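Local coordinates for D-alanyl-lipoteichoic acid synthetase (Streptococcus pneumoniae, PDB 3BMA), which probably takes part in the D-alanylation of lipoteichoic acid during cell-wall biogenesis, at residues A20-I23 and D24-K27; S221-A224 and I225-V229; S238-E241 and M242-N246; A363-P366 and F367-P371. The protein carries 1 engineered substitution. One frame throughout, in Å; residues are numbered along the deposited sequence. Where two conformers were deposited one is given.

Interaction 1. Residues A20-I23 and D24-K27; sequences ATTI and DSFK
Ser25 folds its hydroxyl back over the peptide of Thr22, and this is the buried, closely packed side of the contact. Its OG sits 3.1 Å from Thr22 O and 3.0 Å from a water. That water accepts from Thr21 N at 3.0 Å, which ties the hydroxyl to the loop as well. Thr22 answers from its own side chain: with chi1 at 50°, OG1 lies between the backbone N and the carbonyl carbon and takes a weak but fairly straight bond of 3.3 Å from Ser25 N. This makes Thr22 the N-cap of helix 23-27, and Thr21, in a left-handed backbone conformation, turns the chain just before that cap. The buried flank here is apolar too, with Ala20 CB 4.3 Å from Ser25 CB and Tyr74 of strand 72-76 against Ser25. Phe26 points its ring away from the cap, to Leu76 of the same strand. The other flank is more open. Lys27 N closes the first full turn on Ile23 O at 2.9 Å, and the lysine chain crosses the isoleucine side chain at a slant, its NZ 3.6 Å from Ile23 CG2. A bend at the end of that chain takes Lys27 NZ to a salt bridge with Asp24 OD2, 2.9 Å away, whose hydrogen bond is weak. Glu28 brings another carboxylate close to Asp24, which would tend to strengthen the pull on the lysine.

Interaction 2. Residues S221-A224 and I225-V229; sequences SYQA and IEDVV
Gln223 and Glu226 meet because one chain folds and the other runs straight. Gln223 starts out opposite its backbone N and then bends at chi2 (60°), which carries the amide back over the helix, while Glu226 stays extended and brings its carboxylate up beside it. Gln223 NE2 lies 3.4 Å from Glu226 OE1 in a weak hydrogen bond, the amide and carboxylate planes standing 83° apart. The other oxygen, Glu226 OE2, receives a proton from a water at 2.8 Å that also gives a weak bond to Tyr222 O. Asp227 is less comfortably placed: its OD1 comes within 3.1 Å of Gln223 O, acceptor against acceptor, and Gln223 NE2 stands on the same flank, 3.9 Å from Asp227 OD1. Ser221 is the N-cap, its OG accepting from Ala224 N at 3.1 Å, while its carbonyl oxygen takes the N-H of Ile225. The Ile225 side chain lies against that same carbonyl, CG1 3.4 Å from Ser221 O. Together these bonds form the first turns of helix 222-235, whose polar side carries Gln223 and Asp227 at the surface. Tyr222 pairs edge-to-face with Phe220, touches Lys362 and bonds weakly through OH to Asp361. The apolar side faces inward: Ile225 and Val229 settle on Leu358 and Leu355, so the start of helix 222-235 packs against helix 355-369.

Interaction 3. Residues S238-E241 and M242-N246; sequences SNNE and MGMEN
Asn239 and Asn240 both bond at the edges of their amides, and Asn246 OD1 merely stands over a face of Asn239. Asn240 ND2 gives one proton to Met244 O at 2.8 Å and the other to Asn239 OD1 at 2.9 Å, both acceptors lying almost exactly in its amide plane, so the group is fixed against rotation. At the opposite end of that amide, Asn240 OD1 accepts twice: from Met244 N at 3.0 Å, on a lone pair, and from Met242 N at 3.2 Å, somewhat out of plane. The Asn239 and Asn246 amide planes are 68° apart, and their OD1 atoms, 3.0 Å from each other, are both acceptors. What draws Asn246 OD1 there is backbone, with a straight bond from Asn239 N at 3.1 Å and a weak one from Ser238 N. Asn239 ND2 meanwhile bonds at its edge to Asn246 O, 3.0 Å away. Tyr249 of helix 246-253 touches both Asn239 and Asn240. The Asn240 OD1 to Met242 N bond is an Asx turn, and the adjoining bonds to Met244 close the wider loop that links helix 222-235 to helix 246-253.

Interaction 4. Residues A363-P366 and F367-P371; sequences AVDP and FLSNP
Leu368 N closes a regular helical turn on Val364 O at 2.9 Å, and Ser369 N does the same on Asp365 O at 2.8 Å, both donors arriving nearly along the C=O axis. Pro366 interrupts this pattern: it has no N-H to offer the preceding turn, and the helix kinks there. Near the end of the helix the carbonyls gain side-chain donors. Ser369 OG, opposite its own carbonyl carbon (chi1 -57°), gives its proton to Asp365 O at 2.7 Å from well above the carbonyl plane, so that oxygen is held by two donors. One residue on, Asn370 ND2 bonds to Pro366 O at 2.9 Å, in plane and on a lone pair, where the backbone N of Asn370 manages only a weak bond. This is the last stretch of helix 355-369, which lies on the parallel sheet, consistent with the α/β architecture of the SGNH hydrolase clan. Val364 and Leu368 point the same way side by side, CG1 of Val364 3.8 Å from CD1 of Leu368, and both press on the sheet, Val364 on Val103 and Ile295, Leu368 on Val44 and Phe46. Phe367 goes to Ile293 and Asn291, while Val364 O sits at the edge of its ring. The Asp365 carboxylate has its main partners beyond the helix: OD1 makes a salt bridge with Arg69 and accepts from Tyr71 OH.

In the fold
From the N terminus the four contacts come strictly one after another; none contains or crosses another, and each closes only a turn or short loop of its own. Interaction 1 starts helix 23-27 against strand 72-76, an outermost strand of the sheet within this chain. Interaction 2 begins helix 222-235, and interaction 3 forms the loop that leaves this helix for helix 246-253, their centres about 21 Å apart. Interaction 4 ends helix 355-369 on the middle strands. Interactions 2 and 4 are the pair that touch, Tyr222 OH packing 4.3 Å from Asp365 CB, which joins the outlying helix 222-235 to the helix lying on the sheet.

Interaction 1. Residues A20-I23 and D24-K27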
# COMPACT_ATOMS: atom_id res chain seq x y z
N ALA C 20 27.69 -28.24 9.33
CA ALA C 20 26.93 -28.93 8.27
C ALA C 20 27.50 -28.69 6.87
O ALA C 20 27.50 -29.61 6.05
CB ALA C 20 25.46 -28.52 8.30
N THR C 21 27.99 -27.48 6.64
CA THR C 21 28.48 -27.03 5.33
C THR C 21 27.60 -27.47 4.16
O THR C 21 28.06 -28.09 3.20
CB THR C 21 29.98 -27.41 5.08
OG1 THR C 21 30.17 -28.81 5.26
CG2 THR C 21 30.90 -26.64 6.02
N THR C 22 26.30 -27.19 4.28
CA THR C 22 25.35 -27.43 3.21
C THR C 22 25.01 -26.09 2.57
O THR C 22 25.50 -25.05 3.02
CB THR C 22 24.05 -28.12 3.71
OG1 THR C 22 23.52 -27.42 4.84
CG2 THR C 22 24.31 -29.58 4.08
N ILE C 23 24.19 -26.13 1.53
CA ILE C 23 23.71 -24.92 0.88
C ILE C 23 22.80 -24.17 1.85
O ILE C 23 22.88 -22.95 1.96
CB ILE C 23 22.99 -25.24 -0.46
CG1 ILE C 23 23.97 -25.89 -1.44
CG2 ILE C 23 22.40 -23.99 -1.09
CD1 ILE C 23 23.31 -26.71 -2.53
N ASP C 24 21.97 -24.93 2.57
CA ASP C 24 21.04 -24.40 3.56
C ASP C 24 21.70 -23.64 4.71
O ASP C 24 21.28 -22.54 5.04
CB ASP C 24 20.14 -25.51 4.12
CG ASP C 24 18.99 -25.87 3.18
OD1 ASP C 24 18.11 -26.65 3.61
OD2 ASP C 24 18.95 -25.37 2.03
N SER C 25 22.76 -24.21 5.29
CA SER C 25 23.47 -23.57 6.40
C SER C 25 24.09 -22.23 5.99
O SER C 25 24.26 -21.34 6.83
CB SER C 25 24.55 -24.50 6.99
OG SER C 25 25.61 -24.73 6.07
N PHE C 26 24.38 -22.09 4.70
CA PHE C 26 24.91 -20.85 4.15
C PHE C 26 23.84 -19.84 3.73
O PHE C 26 23.88 -18.69 4.18
CB PHE C 26 25.87 -21.14 2.99
CG PHE C 26 26.54 -19.92 2.44
CD1 PHE C 26 27.67 -19.40 3.07
CD2 PHE C 26 26.06 -19.28 1.30
CE1 PHE C 26 28.29 -18.26 2.57
CE2 PHE C 26 26.67 -18.14 0.80
CZ PHE C 26 27.80 -17.64 1.44
N LYS C 27 22.91 -20.24 2.86
CA LYS C 27 21.95 -19.30 2.26
C LYS C 27 20.77 -18.93 3.17
O LYS C 27 20.23 -17.83 3.08
CB LYS C 27 21.48 -19.76 0.87
CG LYS C 27 20.46 -20.88 0.84
CD LYS C 27 19.92 -21.09 -0.57
CE LYS C 27 18.68 -21.98 -0.57
NZ LYS C 27 18.95 -23.38 -0.14
O HOH W 1 27.73 -24.92 8.16

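Interaction 2. Residues S221-A224 and I225-V229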
# COMPACT_ATOMS: atom_id res chain seq x y z
N SER C 221 48.48 -29.57 22.86
CA SER C 221 49.79 -29.11 22.41
C SER C 221 49.89 -29.31 20.90
O SER C 221 49.46 -30.34 20.37
CB SER C 221 50.93 -29.84 23.14
OG SER C 221 51.64 -30.73 22.29
N TYR C 222 50.44 -28.31 20.21
CA TYR C 222 50.55 -28.33 18.75
C TYR C 222 51.44 -29.45 18.22
O TYR C 222 51.16 -30.00 17.16
CB TYR C 222 51.06 -26.98 18.23
CG TYR C 222 50.01 -25.89 18.18
CD1 TYR C 222 50.01 -24.87 19.12
CD2 TYR C 222 49.03 -25.89 17.20
CE1 TYR C 222 49.05 -23.86 19.09
CE2 TYR C 222 48.06 -24.89 17.15
CZ TYR C 222 48.08 -23.88 18.10
OH TYR C 222 47.14 -22.88 18.06
N GLN C 223 52.50 -29.78 18.96
CA GLN C 223 53.44 -30.82 18.54
C GLN C 223 52.86 -32.24 18.70
O GLN C 223 53.13 -33.11 17.87
CB GLN C 223 54.77 -30.70 19.30
CG GLN C 223 55.94 -31.46 18.67
CD GLN C 223 56.25 -31.02 17.25
OE1 GLN C 223 56.54 -29.85 17.00
NE2 GLN C 223 56.20 -31.96 16.31
N ALA C 224 52.08 -32.45 19.76
CA ALA C 224 51.43 -33.75 20.00
C ALA C 224 50.34 -34.03 18.97
O ALA C 224 50.21 -35.16 18.49
CB ALA C 224 50.87 -33.83 21.41
N ILE C 225 49.56 -33.00 18.64
CA ILE C 225 48.54 -33.09 17.60
C ILE C 225 49.19 -33.34 16.24
O ILE C 225 48.71 -34.17 15.47
CB ILE C 225 47.61 -31.84 17.58
CG1 ILE C 225 46.80 -31.76 18.88
CG2 ILE C 225 46.66 -31.86 16.37
CD1 ILE C 225 46.21 -30.40 19.14
N GLU C 226 50.30 -32.65 15.99
CA GLU C 226 51.07 -32.81 14.75
C GLU C 226 51.50 -34.25 14.50
O GLU C 226 51.50 -34.70 13.36
CB GLU C 226 52.29 -31.87 14.71
CG GLU C 226 53.03 -31.85 13.37
CD GLU C 226 53.97 -30.67 13.21
OE1 GLU C 226 55.20 -30.89 13.23
OE2 GLU C 226 53.48 -29.53 13.07
N ASP C 227 51.82 -34.98 15.58
CA ASP C 227 52.16 -36.41 15.51
C ASP C 227 51.00 -37.27 15.00
O ASP C 227 51.20 -38.17 14.19
CB ASP C 227 52.63 -36.93 16.87
CG ASP C 227 53.89 -36.23 17.38
OD1 ASP C 227 54.57 -35.54 16.59
OD2 ASP C 227 54.20 -36.39 18.58
N VAL C 228 49.79 -36.98 15.48
CA VAL C 228 48.59 -37.73 15.09
C VAL C 228 48.14 -37.36 13.67
O VAL C 228 47.67 -38.20 12.91
CB VAL C 228 47.42 -37.50 16.09
CG1 VAL C 228 46.36 -38.59 15.94
CG2 VAL C 228 47.94 -37.49 17.52
N VAL C 229 48.31 -36.08 13.32
CA VAL C 229 47.89 -35.56 12.02
C VAL C 229 48.90 -35.92 10.91
O VAL C 229 48.51 -36.12 9.75
CB VAL C 229 47.58 -34.03 12.11
CG1 VAL C 229 47.26 -33.45 10.77
CG2 VAL C 229 46.40 -33.79 13.04
O HOH W 2 52.44 -27.71 14.95

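Interaction 3. Residues S238-E241 and M242-N246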
# COMPACT_ATOMS: atom_id res chain seq x y z
N SER C 238 49.11 -41.71 -0.33
CA SER C 238 49.83 -42.89 -0.82
C SER C 238 49.98 -42.94 -2.34
O SER C 238 51.09 -43.13 -2.84
CB SER C 238 49.15 -44.17 -0.33
OG SER C 238 49.04 -44.19 1.08
N ASN C 239 48.87 -42.76 -3.07
CA ASN C 239 48.82 -43.02 -4.52
C ASN C 239 49.57 -42.04 -5.44
O ASN C 239 49.59 -42.22 -6.66
CB ASN C 239 47.36 -43.20 -4.98
CG ASN C 239 46.50 -41.95 -4.79
OD1 ASN C 239 46.97 -40.90 -4.34
ND2 ASN C 239 45.23 -42.06 -5.13
N ASN C 240 50.18 -41.01 -4.86
CA ASN C 240 50.91 -39.99 -5.62
C ASN C 240 52.14 -39.46 -4.88
O ASN C 240 52.23 -39.56 -3.65
CB ASN C 240 49.98 -38.83 -6.01
CG ASN C 240 49.55 -37.99 -4.81
OD1 ASN C 240 50.10 -36.92 -4.57
ND2 ASN C 240 48.56 -38.48 -4.06
N GLU C 241 53.07 -38.87 -5.63
CA GLU C 241 54.27 -38.28 -5.04
C GLU C 241 54.34 -36.76 -5.21
O GLU C 241 55.43 -36.19 -5.38
CB GLU C 241 55.54 -38.97 -5.56
CG GLU C 241 55.79 -40.35 -4.94
CD GLU C 241 57.24 -40.81 -5.09
OE1 GLU C 241 57.82 -41.27 -4.08
OE2 GLU C 241 57.79 -40.72 -6.21
N MET C 242 53.18 -36.11 -5.16
CA MET C 242 53.10 -34.65 -5.11
C MET C 242 52.27 -34.15 -3.91
O MET C 242 51.94 -32.96 -3.82
CB MET C 242 52.63 -34.06 -6.45
CG MET C 242 51.21 -34.40 -6.88
SD MET C 242 51.01 -34.38 -8.68
CE MET C 242 51.65 -32.77 -9.13
N GLY C 243 51.96 -35.07 -3.00
CA GLY C 243 51.45 -34.74 -1.67
C GLY C 243 49.95 -34.56 -1.50
O GLY C 243 49.50 -34.09 -0.45
N MET C 244 49.17 -34.94 -2.51
CA MET C 244 47.72 -34.76 -2.48
C MET C 244 47.01 -35.96 -1.86
O MET C 244 47.57 -37.05 -1.81
CB MET C 244 47.18 -34.52 -3.88
CG MET C 244 47.67 -33.24 -4.51
SD MET C 244 47.13 -33.17 -6.22
CE MET C 244 48.24 -31.94 -6.87
N GLU C 245 45.77 -35.73 -1.42
CA GLU C 245 44.93 -36.78 -0.84
C GLU C 245 44.60 -37.85 -1.87
O GLU C 245 44.47 -37.55 -3.06
CB GLU C 245 43.63 -36.17 -0.29
CG GLU C 245 42.93 -37.02 0.77
CD GLU C 245 41.42 -37.03 0.63
OE1 GLU C 245 40.84 -36.05 0.10
OE2 GLU C 245 40.80 -38.03 1.05
N ASN C 246 44.47 -39.10 -1.41
CA ASN C 246 44.19 -40.25 -2.26
C ASN C 246 42.89 -40.13 -3.06
O ASN C 246 42.86 -40.44 -4.26
CB ASN C 246 44.15 -41.54 -1.43
CG ASN C 246 45.53 -41.95 -0.91
OD1 ASN C 246 46.56 -41.50 -1.42
ND2 ASN C 246 45.54 -42.81 0.10

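Interaction 4. Residues A363-P366 and F367-P371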
# COMPACT_ATOMS: atom_id res chain seq x y z
N ALA C 363 47.57 -18.68 14.24
CA ALA C 363 47.27 -17.28 13.99
C ALA C 363 45.83 -16.94 14.37
O ALA C 363 45.54 -15.82 14.81
CB ALA C 363 47.54 -16.92 12.53
N VAL C 364 44.93 -17.91 14.20
CA VAL C 364 43.50 -17.69 14.37
C VAL C 364 43.05 -17.84 15.83
O VAL C 364 42.37 -16.96 16.36
CB VAL C 364 42.66 -18.57 13.39
CG1 VAL C 364 41.19 -18.50 13.69
CG2 VAL C 364 42.91 -18.13 11.96
N ASP C 365 43.43 -18.95 16.48
CA ASP C 365 43.09 -19.18 17.89
C ASP C 365 43.47 -18.05 18.87
O ASP C 365 42.59 -17.58 19.58
CB ASP C 365 43.58 -20.54 18.40
CG ASP C 365 43.29 -20.75 19.87
OD1 ASP C 365 42.11 -20.93 20.24
OD2 ASP C 365 44.26 -20.74 20.67
N PRO C 366 44.75 -17.58 18.88
CA PRO C 366 45.09 -16.48 19.80
C PRO C 366 44.34 -15.17 19.50
O PRO C 366 44.08 -14.40 20.42
CB PRO C 366 46.59 -16.27 19.56
CG PRO C 366 47.06 -17.54 18.99
CD PRO C 366 45.95 -18.00 18.13
N PHE C 367 44.01 -14.95 18.23
CA PHE C 367 43.24 -13.78 17.80
C PHE C 367 41.79 -13.83 18.31
O PHE C 367 41.28 -12.84 18.84
CB PHE C 367 43.27 -13.66 16.27
CG PHE C 367 42.38 -12.59 15.71
CD1 PHE C 367 42.73 -11.25 15.83
CD2 PHE C 367 41.21 -12.92 15.04
CE1 PHE C 367 41.91 -10.25 15.30
CE2 PHE C 367 40.38 -11.93 14.51
CZ PHE C 367 40.73 -10.59 14.64
N LEU C 368 41.15 -14.98 18.16
CA LEU C 368 39.76 -15.15 18.57
C LEU C 368 39.59 -15.37 20.07
O LEU C 368 38.56 -15.00 20.64
CB LEU C 368 39.08 -16.28 17.79
CG LEU C 368 38.94 -16.19 16.26
CD1 LEU C 368 38.24 -17.44 15.75
CD2 LEU C 368 38.18 -14.95 15.82
N SER C 369 40.59 -15.99 20.71
CA SER C 369 40.56 -16.22 22.17
C SER C 369 40.70 -14.94 22.97
O SER C 369 40.25 -14.86 24.12
CB SER C 369 41.65 -17.20 22.59
OG SER C 369 41.54 -18.43 21.89
N ASN C 370 41.33 -13.93 22.37
CA ASN C 370 41.50 -12.62 22.97
C ASN C 370 40.84 -11.55 22.10
O ASN C 370 41.53 -10.87 21.34
CB ASN C 370 42.99 -12.30 23.16
CG ASN C 370 43.71 -13.35 23.98
OD1 ASN C 370 43.65 -13.33 25.21
ND2 ASN C 370 44.41 -14.25 23.31
N PRO C 371 39.51 -11.39 22.22
CA PRO C 371 38.76 -10.52 21.33
C PRO C 371 39.06 -9.04 21.56
O PRO C 371 38.95 -8.55 22.68
CB PRO C 371 37.29 -10.82 21.68
CG PRO C 371 37.32 -12.06 22.51
CD PRO C 371 38.63 -12.01 23.23